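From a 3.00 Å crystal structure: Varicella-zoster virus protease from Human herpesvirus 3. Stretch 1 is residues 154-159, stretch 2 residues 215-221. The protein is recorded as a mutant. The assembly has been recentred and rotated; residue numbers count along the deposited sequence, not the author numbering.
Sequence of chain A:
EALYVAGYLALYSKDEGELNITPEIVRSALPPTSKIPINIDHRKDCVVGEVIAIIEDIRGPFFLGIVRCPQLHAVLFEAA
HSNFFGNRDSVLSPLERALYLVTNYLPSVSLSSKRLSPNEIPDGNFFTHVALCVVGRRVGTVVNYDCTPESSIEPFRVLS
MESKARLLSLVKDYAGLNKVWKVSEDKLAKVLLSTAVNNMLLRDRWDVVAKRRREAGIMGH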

# COMPACT_ATOMS: atom_id res chain seq x y z
N GLU A 154 22.08 5.63 -16.27
CA GLU A 154 21.94 5.84 -17.69
C GLU A 154 20.79 6.74 -18.19
O GLU A 154 20.99 7.48 -19.17
CB GLU A 154 21.90 4.51 -18.40
CG GLU A 154 21.91 4.70 -19.87
CD GLU A 154 21.23 3.58 -20.58
OE1 GLU A 154 20.01 3.40 -20.35
OE2 GLU A 154 21.91 2.89 -21.39
N PRO A 155 19.58 6.68 -17.56
CA PRO A 155 18.39 7.47 -17.91
C PRO A 155 18.24 8.94 -17.50
O PRO A 155 17.24 9.55 -17.87
CB PRO A 155 17.25 6.65 -17.32
CG PRO A 155 17.86 6.04 -16.12
CD PRO A 155 19.19 5.58 -16.65
N PHE A 156 19.15 9.48 -16.70
CA PHE A 156 19.07 10.88 -16.30
C PHE A 156 19.58 11.71 -17.46
O PHE A 156 20.78 11.92 -17.57
CB PHE A 156 19.93 11.12 -15.07
CG PHE A 156 19.45 10.40 -13.86
CD1 PHE A 156 18.49 10.97 -13.04
CD2 PHE A 156 19.87 9.11 -13.58
CE1 PHE A 156 17.96 10.28 -11.99
CE2 PHE A 156 19.34 8.41 -12.52
CZ PHE A 156 18.38 9.00 -11.73
N ARG A 157 18.68 12.22 -18.31
CA ARG A 157 19.05 12.98 -19.51
C ARG A 157 19.85 14.25 -19.38
O ARG A 157 20.46 14.71 -20.35
CB ARG A 157 17.83 13.25 -20.37
CG ARG A 157 17.02 12.00 -20.78
CD ARG A 157 16.12 12.33 -21.98
NE ARG A 157 14.96 11.45 -22.14
CZ ARG A 157 14.10 11.52 -23.15
NH1 ARG A 157 14.28 12.43 -24.12
NH2 ARG A 157 13.06 10.70 -23.22
N VAL A 158 19.81 14.85 -18.19
CA VAL A 158 20.54 16.09 -17.90
C VAL A 158 21.95 15.86 -17.30
O VAL A 158 22.88 16.63 -17.54
CB VAL A 158 19.73 17.04 -16.95
CG1 VAL A 158 18.47 17.56 -17.65
CG2 VAL A 158 19.36 16.30 -15.65
N LEU A 159 22.08 14.80 -16.51
CA LEU A 159 23.34 14.47 -15.87
C LEU A 159 24.46 14.35 -16.91
O LEU A 159 24.41 13.53 -17.80
CB LEU A 159 23.19 13.18 -15.07
CG LEU A 159 24.37 12.84 -14.17
CD1 LEU A 159 24.46 13.90 -13.08
CD2 LEU A 159 24.26 11.44 -13.59
N GLU A 215 11.35 15.99 -13.22
CA GLU A 215 12.25 16.97 -12.64
C GLU A 215 13.66 16.40 -12.51
O GLU A 215 14.64 17.11 -12.73
CB GLU A 215 11.74 17.48 -11.26
CG GLU A 215 10.90 18.80 -11.27
CD GLU A 215 11.59 20.03 -11.96
OE1 GLU A 215 12.75 19.94 -12.43
OE2 GLU A 215 10.95 21.11 -12.06
N ALA A 216 13.79 15.12 -12.18
CA ALA A 216 15.12 14.53 -12.03
C ALA A 216 15.85 14.37 -13.36
O ALA A 216 17.07 14.17 -13.41
CB ALA A 216 15.04 13.20 -11.29
N GLY A 217 15.13 14.49 -14.46
CA GLY A 217 15.78 14.32 -15.74
C GLY A 217 15.57 12.90 -16.23
O GLY A 217 16.13 12.52 -17.26
N ILE A 218 14.80 12.10 -15.49
CA ILE A 218 14.51 10.74 -15.92
C ILE A 218 13.44 10.94 -16.97
O ILE A 218 12.25 10.94 -16.67
CB ILE A 218 13.95 9.86 -14.80
CG1 ILE A 218 14.90 9.78 -13.61
CG2 ILE A 218 13.69 8.47 -15.33
CD1 ILE A 218 14.46 8.78 -12.51
N MET A 219 13.87 11.24 -18.18
CA MET A 219 12.93 11.46 -19.27
C MET A 219 12.80 10.14 -20.02
O MET A 219 11.71 9.79 -20.50
CB MET A 219 13.45 12.59 -20.18
CG MET A 219 12.41 13.54 -20.76
SD MET A 219 11.55 12.92 -22.18
CE MET A 219 10.20 12.04 -21.39
N GLY A 220 13.91 9.38 -20.00
CA GLY A 220 14.00 8.07 -20.65
C GLY A 220 12.78 7.42 -21.33
O GLY A 220 12.03 6.68 -20.65
N HIS A 221 12.65 7.67 -22.64
CA HIS A 221 11.59 7.16 -23.54
C HIS A 221 11.36 8.12 -24.71
O HIS A 221 10.73 9.17 -24.44
CB HIS A 221 10.27 6.98 -22.80
OXT HIS A 221 11.77 7.79 -25.87

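Stretch 2 leaves the end of a helix and runs out to the chain's C-terminus, crossing stretch 1 as it goes; the touching parts point 125° apart, and stretch 1 has no regular helix or strand of its own. Together they bury 441 Å², and the closest CA pair is F156 CA and I218 CA, 4.6 Å apart.

E215, still helical, takes no part. The contact opens at A216, a buried residue whose methyl group meets an aromatic neighbour: A216 CB is 4.2 Å from F156 CE1. Its carbonyl lies at the edge of the same ring, A216 O being 3.5 Å from F156 CD1, where the partly positive ring hydrogens offer the oxygen a mildly favourable setting.

G217 is the turning point of the arrangement. It is the first residue to leave helical angles, with phi at 97° and psi at 3°, a conformation in which a CB would be jammed against the carbonyl O of A216. The other stretch asks for glycine as well, since an ideal CB here would lie 2.7 Å from V158 CG2. With no side chain in the way, V158 CG2 rests 4.1 Å from G217 CA. The turn also presents the carbonyl that carries the best hydrogen bond of the contact, R157 N to G217 O, at 2.8 Å and 152°. F156 CA adds a CA-H...O contact to G217 O at 3.5 Å.

I218 adds a second contact of this CA-H...O kind from its own backbone: I218 CA sits 3.6 Å from P155 O, with a nearly straight angle of 161° at the hydrogen. Its side chain, m at chi1 and t at chi2, brings I218 CG1 to 3.5 Å from F156 CE1, so the buried ring touches both A216 and I218 through apolar groups. I218 CG2 reaches P155 CB more loosely, at 4.5 Å.

Beyond this point the contact passes to the long side chain of R157, the residue with the largest covered area here, 107 Å². M219 CB lies over one face of its guanidinium, but the modelled atoms crowd each other, so the detail deserves little weight. G220 lies beside the guanidinium edge and, unlike G217, would have room for a CB. At H221, whose imidazole is not modelled, R157 NH2 makes a weak hydrogen bond to H221 O of the terminal carboxylate, at 3.0 Å, and since NH2 is itself crowded in the model its place is less sure. The design lesson is a firm backbone bond beside a snug apolar cluster, with a looser polar fringe at the chain end.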